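PDB 5KBP: glycosyl hydrolase, family 38 from Enterococcus faecalis, which probably hydrolyses alpha-mannosidic linkages in carbohydrates, as a metal-binding alpha-mannosidase of glycoside hydrolase family 38. Local coordinates for residues A[575-580]-A[635-640]; A[642-647]-A[667-672]. All coordinates share one frame; numbering follows the deposited sequence.

Contact 1: residues A[575-580]-A[635-640]; sequences FKPTED and AQRSTT
Gln636 reaches over the turn that starts at Pro577 and engages it with both ends of its amide. The side chain bends at chi2 (-60°), which turns CD back toward the turn. Its OE1 accepts from the backbone N of Glu579 (3.0 Å), with the donor standing 37° out of the carbonyl plane. The other end, NE2, donates to Thr578 OG1 over 3.1 Å, a somewhat bent bond. Two partners at opposite ends of one amide fix its rotation, and NE2 has a further weak hydrogen bond to Leu634 O.

Packing is closest around OE1, where Pro577 CB lies 3.2 Å away and Glu579 CB comes almost as near. Pro577, buried, also sets its CB against Ala635 O, while its CG rests on Arg637 CG at 3.9 Å. Pro577 to Asp580 form a type I beta turn, closed by the bond from Asp580 N to Pro577 O. It belongs to the loop between strands 555-566 and 583-584 in the C-terminal domain of the family 38 enzyme, and it meets the loop that leads into strand 641-653.

Thr578 and Glu579 are the solvent side. Less of each is covered, though Glu579 CG still lies 3.4 Å from Gln636 CD; there Thr578 OG1 donates to Glu579 OE2 from above the carboxylate plane, so that this hydroxyl connects the amide to the carboxylate.

The Arg637 side is looser in another way. Asp580 CG lies 3.5 Å from Arg637 CD, but the guanidinium and carboxylate planes are 65° apart and the salt bridge from Asp580 OD2 to Arg637 NH1 is long, at 4.0 Å. Each group has a stronger partner elsewhere: Arg637 NH2 pairs with Asp564, and Asp580 OD2 accepts from the backbone N of Gly566.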
loop_
_atom_site.group_PDB
_atom_site.type_symbol
_atom_site.label_atom_id
_atom_site.label_comp_id
_atom_site.label_asym_id
_atom_site.label_seq_id
_atom_site.Cartn_x
_atom_site.Cartn_y
_atom_site.Cartn_z
ATOM N N PHE A 575 -9.832 -4.261 -28.482
ATOM C CA PHE A 575 -10.234 -3.918 -29.843
ATOM C C PHE A 575 -8.983 -3.812 -30.702
ATOM O O PHE A 575 -8.152 -2.924 -30.484
ATOM C CB PHE A 575 -11.033 -2.618 -29.878
ATOM C CG PHE A 575 -11.535 -2.258 -31.250
ATOM C CD1 PHE A 575 -12.668 -2.865 -31.769
ATOM C CD2 PHE A 575 -10.872 -1.320 -32.024
ATOM C CE1 PHE A 575 -13.131 -2.541 -33.031
ATOM C CE2 PHE A 575 -11.330 -0.991 -33.287
ATOM C CZ PHE A 575 -12.461 -1.602 -33.791
ATOM N N LYS A 576 -8.858 -4.706 -31.672
ATOM C CA LYS A 576 -7.718 -4.685 -32.579
ATOM C C LYS A 576 -7.889 -3.567 -33.601
ATOM O O LYS A 576 -8.988 -3.399 -34.145
ATOM C CB LYS A 576 -7.582 -6.028 -33.293
ATOM C CG LYS A 576 -6.404 -6.123 -34.247
ATOM C CD LYS A 576 -6.453 -7.417 -35.044
ATOM C CE LYS A 576 -7.713 -7.493 -35.896
ATOM N NZ LYS A 576 -7.770 -8.747 -36.699
ATOM N N PRO A 577 -6.849 -2.776 -33.870
ATOM C CA PRO A 577 -6.944 -1.775 -34.938
ATOM C C PRO A 577 -7.305 -2.423 -36.267
ATOM O O PRO A 577 -6.956 -3.575 -36.539
ATOM C CB PRO A 577 -5.543 -1.148 -34.971
ATOM C CG PRO A 577 -4.671 -2.069 -34.163
ATOM C CD PRO A 577 -5.568 -2.696 -33.152
ATOM N N THR A 578 -8.019 -1.659 -37.097
ATOM C CA THR A 578 -8.710 -2.239 -38.245
ATOM C C THR A 578 -7.749 -2.783 -39.295
ATOM O O THR A 578 -8.111 -3.700 -40.041
ATOM C CB THR A 578 -9.647 -1.204 -38.871
ATOM O OG1 THR A 578 -8.883 -0.093 -39.360
ATOM C CG2 THR A 578 -10.646 -0.706 -37.841
ATOM N N GLU A 579 -6.533 -2.244 -39.379
ATOM C CA GLU A 579 -5.568 -2.710 -40.366
ATOM C C GLU A 579 -4.590 -3.737 -39.811
ATOM O O GLU A 579 -3.823 -4.319 -40.585
ATOM C CB GLU A 579 -4.784 -1.527 -40.949
ATOM C CG GLU A 579 -5.650 -0.350 -41.370
ATOM C CD GLU A 579 -6.777 -0.746 -42.305
ATOM O OE1 GLU A 579 -6.553 -1.596 -43.191
ATOM O OE2 GLU A 579 -7.893 -0.207 -42.150
ATOM N N ASP A 580 -4.601 -3.975 -38.503
ATOM C CA ASP A 580 -3.665 -4.914 -37.902
ATOM C C ASP A 580 -4.067 -6.346 -38.229
ATOM O O ASP A 580 -5.215 -6.749 -38.012
ATOM C CB ASP A 580 -3.611 -4.707 -36.389
ATOM C CG ASP A 580 -2.639 -5.648 -35.705
ATOM O OD1 ASP A 580 -1.668 -6.084 -36.360
ATOM O OD2 ASP A 580 -2.842 -5.948 -34.511
ATOM N N ALA A 635 -6.952 4.696 -35.188
ATOM C CA ALA A 635 -5.544 4.514 -34.866
ATOM C C ALA A 635 -5.067 3.130 -35.287
ATOM O O ALA A 635 -5.807 2.146 -35.207
ATOM C CB ALA A 635 -5.312 4.716 -33.369
ATOM N N GLN A 636 -3.823 3.063 -35.745
ATOM C CA GLN A 636 -3.183 1.815 -36.121
ATOM C C GLN A 636 -1.897 1.642 -35.323
ATOM O O GLN A 636 -1.452 2.545 -34.609
ATOM C CB GLN A 636 -2.888 1.779 -37.626
ATOM C CG GLN A 636 -4.100 2.059 -38.495
ATOM C CD GLN A 636 -5.220 1.057 -38.279
ATOM O OE1 GLN A 636 -4.974 -0.114 -37.993
ATOM N NE2 GLN A 636 -6.458 1.516 -38.416
ATOM N N ARG A 637 -1.298 0.461 -35.446
ATOM C CA ARG A 637 -0.035 0.202 -34.774
ATOM C C ARG A 637 1.063 1.073 -35.371
ATOM O O ARG A 637 1.067 1.363 -36.572
ATOM C CB ARG A 637 0.339 -1.274 -34.890
ATOM C CG ARG A 637 -0.779 -2.230 -34.513
ATOM C CD ARG A 637 -0.242 -3.623 -34.243
ATOM N NE ARG A 637 0.544 -3.671 -33.014
ATOM C CZ ARG A 637 1.073 -4.780 -32.506
ATOM N NH1 ARG A 637 0.902 -5.941 -33.124
ATOM N NH2 ARG A 637 1.775 -4.729 -31.382
ATOM N N SER A 638 1.994 1.502 -34.522
ATOM C CA SER A 638 3.096 2.329 -34.987
ATOM C C SER A 638 3.957 1.559 -35.981
ATOM O O SER A 638 4.105 0.337 -35.897
ATOM C CB SER A 638 3.949 2.798 -33.808
ATOM O OG SER A 638 5.056 3.562 -34.251
ATOM N N THR A 639 4.518 2.291 -36.944
ATOM C CA THR A 639 5.440 1.687 -37.896
ATOM C C THR A 639 6.839 1.521 -37.318
ATOM O O THR A 639 7.639 0.763 -37.876
ATOM C CB THR A 639 5.502 2.522 -39.177
ATOM O OG1 THR A 639 5.934 3.851 -38.864
ATOM C CG2 THR A 639 4.132 2.583 -39.836
ATOM N N THR A 640 7.149 2.209 -36.221
ATOM C CA THR A 640 8.433 2.051 -35.551
ATOM C C THR A 640 8.446 0.731 -34.791
ATOM O O THR A 640 7.582 0.490 -33.941
ATOM C CB THR A 640 8.689 3.218 -34.599
ATOM O OG1 THR A 640 8.598 4.453 -35.318
ATOM C CG2 THR A 640 10.073 3.103 -33.974
#

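Contact 2: residues A[642-647]-A[667-672]; sequences RPFEIT and NQIKDH
Phe644, on strand 641-653, has CG anti to the backbone N (chi1 180°), and CG1 of Ile669 lies beside its own backbone N (chi1 -59°); the ring and that branch meet at 3.9 Å, Phe644 CD1 to Ile669 CG1, in an oblique apolar contact. Farther round the ring, Phe644 CE1 approaches the CA of Asn667 at 4.1 Å. Leu612 and Ile665, from the strands flanking 641-653 in the large antiparallel sheet, also touch this phenyl group. Residues 667-672 make the connection by which the chain leaves strand 659-667 of that sheet and enters strand 672-679 of a second one, so the phenyl ring and Ile669 pack where the two sheets of the C-terminal domain are joined.

At the exposed end Arg642 runs extended from CG to NE, sliding past Ile669 in the opposite direction, with its CD 4.0 Å from Ile669 CD1. Beyond that its guanidinium passes Gln668, whose CB lies 3.6 Å above one face, offset toward the rim. Within the connection itself, Ile669 CG2 covers the centre of one face of the buried His672 ring, and His672 ND1 is hydrogen-bonded to Asp564.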
loop_
_atom_site.group_PDB
_atom_site.type_symbol
_atom_site.label_atom_id
_atom_site.label_comp_id
_atom_site.label_asym_id
_atom_site.label_seq_id
_atom_site.Cartn_x
_atom_site.Cartn_y
_atom_site.Cartn_z
ATOM N N ARG A 642 10.407 -2.410 -32.487
ATOM C CA ARG A 642 11.309 -2.594 -31.363
ATOM C C ARG A 642 11.418 -4.086 -31.076
ATOM O O ARG A 642 10.410 -4.805 -31.145
ATOM C CB ARG A 642 10.802 -1.854 -30.116
ATOM C CG ARG A 642 11.792 -1.784 -28.963
ATOM C CD ARG A 642 11.088 -1.444 -27.657
ATOM N NE ARG A 642 12.014 -1.356 -26.531
ATOM C CZ ARG A 642 12.346 -0.222 -25.924
ATOM N NH1 ARG A 642 11.821 0.926 -26.328
ATOM N NH2 ARG A 642 13.196 -0.234 -24.906
ATOM N N PRO A 643 12.618 -4.582 -30.768
ATOM C CA PRO A 643 12.768 -6.012 -30.473
ATOM C C PRO A 643 11.964 -6.428 -29.250
ATOM O O PRO A 643 11.792 -5.662 -28.298
ATOM C CB PRO A 643 14.273 -6.167 -30.232
ATOM C CG PRO A 643 14.890 -5.029 -30.975
ATOM C CD PRO A 643 13.919 -3.895 -30.838
ATOM N N PHE A 644 11.469 -7.666 -29.290
ATOM C CA PHE A 644 10.654 -8.217 -28.208
ATOM C C PHE A 644 10.982 -9.705 -28.114
ATOM O O PHE A 644 10.531 -10.494 -28.949
ATOM C CB PHE A 644 9.172 -7.980 -28.465
ATOM C CG PHE A 644 8.270 -8.528 -27.394
ATOM C CD1 PHE A 644 7.985 -7.783 -26.262
ATOM C CD2 PHE A 644 7.695 -9.781 -27.527
ATOM C CE1 PHE A 644 7.152 -8.281 -25.277
ATOM C CE2 PHE A 644 6.861 -10.285 -26.546
ATOM C CZ PHE A 644 6.589 -9.533 -25.421
ATOM N N GLU A 645 11.760 -10.077 -27.100
ATOM C CA GLU A 645 12.234 -11.447 -26.954
ATOM C C GLU A 645 11.299 -12.249 -26.059
ATOM O O GLU A 645 10.802 -11.748 -25.045
ATOM C CB GLU A 645 13.654 -11.463 -26.383
ATOM C CG GLU A 645 14.309 -12.837 -26.372
ATOM C CD GLU A 645 15.792 -12.775 -26.064
ATOM O OE1 GLU A 645 16.335 -11.654 -25.973
ATOM O OE2 GLU A 645 16.416 -13.847 -25.913
ATOM N N ILE A 646 11.060 -13.501 -26.443
ATOM C CA ILE A 646 10.189 -14.412 -25.710
ATOM C C ILE A 646 11.006 -15.639 -25.332
ATOM O O ILE A 646 11.589 -16.295 -26.204
ATOM C CB ILE A 646 8.955 -14.810 -26.535
ATOM C CG1 ILE A 646 8.229 -13.567 -27.053
ATOM C CG2 ILE A 646 8.011 -15.662 -25.703
ATOM C CD1 ILE A 646 7.025 -13.880 -27.915
ATOM N N THR A 647 11.050 -15.949 -24.037
ATOM C CA THR A 647 11.798 -17.090 -23.519
ATOM C C THR A 647 10.841 -18.000 -22.761
ATOM O O THR A 647 10.242 -17.583 -21.763
ATOM C CB THR A 647 12.944 -16.638 -22.610
ATOM O OG1 THR A 647 13.805 -15.748 -23.330
ATOM C CG2 THR A 647 13.751 -17.839 -22.135
ATOM N N ASN A 667 8.346 -6.708 -21.039
ATOM C CA ASN A 667 7.365 -5.980 -21.837
ATOM C C ASN A 667 7.701 -4.495 -21.842
ATOM O O ASN A 667 7.442 -3.780 -20.873
ATOM C CB ASN A 667 5.962 -6.226 -21.297
ATOM C CG ASN A 667 4.891 -5.586 -22.152
ATOM O OD1 ASN A 667 4.014 -4.882 -21.650
ATOM N ND2 ASN A 667 4.964 -5.815 -23.456
ATOM N N GLN A 668 8.294 -4.029 -22.941
ATOM C CA GLN A 668 8.500 -2.608 -23.187
ATOM C C GLN A 668 7.636 -2.122 -24.347
ATOM O O GLN A 668 7.965 -1.139 -25.013
ATOM C CB GLN A 668 9.976 -2.316 -23.451
ATOM C CG GLN A 668 10.885 -2.645 -22.278
ATOM C CD GLN A 668 10.534 -1.857 -21.027
ATOM O OE1 GLN A 668 10.123 -0.700 -21.103
ATOM N NE2 GLN A 668 10.692 -2.486 -19.867
ATOM N N ILE A 669 6.524 -2.813 -24.590
ATOM C CA ILE A 669 5.625 -2.533 -25.700
ATOM C C ILE A 669 4.286 -2.090 -25.129
ATOM O O ILE A 669 3.837 -2.608 -24.100
ATOM C CB ILE A 669 5.458 -3.770 -26.608
ATOM C CG1 ILE A 669 6.817 -4.214 -27.157
ATOM C CG2 ILE A 669 4.492 -3.490 -27.746
ATOM C CD1 ILE A 669 7.533 -3.149 -27.960
ATOM N N LYS A 670 3.650 -1.130 -25.796
ATOM C CA LYS A 670 2.376 -0.583 -25.360
ATOM C C LYS A 670 1.292 -0.867 -26.393
ATOM O O LYS A 670 1.573 -1.127 -27.567
ATOM C CB LYS A 670 2.477 0.928 -25.119
ATOM C CG LYS A 670 3.494 1.314 -24.060
ATOM C CD LYS A 670 3.639 2.825 -23.959
ATOM C CE LYS A 670 4.704 3.215 -22.944
ATOM N NZ LYS A 670 4.912 4.691 -22.882
ATOM N N ASP A 671 0.042 -0.820 -25.927
ATOM C CA ASP A 671 -1.140 -0.910 -26.789
ATOM C C ASP A 671 -1.156 -2.204 -27.602
ATOM O O ASP A 671 -1.316 -2.196 -28.823
ATOM C CB ASP A 671 -1.233 0.311 -27.710
ATOM C CG ASP A 671 -1.311 1.616 -26.942
ATOM O OD1 ASP A 671 -2.064 1.682 -25.948
ATOM O OD2 ASP A 671 -0.615 2.577 -27.333
ATOM N N HIS A 672 -1.000 -3.332 -26.912
ATOM C CA HIS A 672 -0.952 -4.619 -27.593
ATOM C C HIS A 672 -1.431 -5.717 -26.654
ATOM O O HIS A 672 -1.604 -5.510 -25.450
ATOM C CB HIS A 672 0.459 -4.931 -28.099
ATOM C CG HIS A 672 1.420 -5.293 -27.012
ATOM N ND1 HIS A 672 2.168 -6.452 -27.034
ATOM C CD2 HIS A 672 1.752 -4.652 -25.867
ATOM C CE1 HIS A 672 2.920 -6.507 -25.949
ATOM N NE2 HIS A 672 2.686 -5.428 -25.225
#

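Coming from the N terminus, the chain leaves strand 555-566, runs through the loop segment 575-580, and passes through strands 583-584, 591-597 and 601-613 and helix 619-625 before 635-640 returns to close contact 1. Only then does contact 2 open, on strand 641-653; it closes at 667-672, after the hairpin partner 659-667, its segments 20 residues apart against 55 for contact 1. The two are in series, neither nested nor crossed, with centres about 15 Å apart. They touch where Arg637 NH2 packs on His672 CB at 3.5 Å. Asp564, on strand 555-566, reaches both residues, OD2 in a salt bridge to Arg637 and OD1 in a hydrogen bond to His672, tying the loop-to-loop contact to the inter-sheet connection.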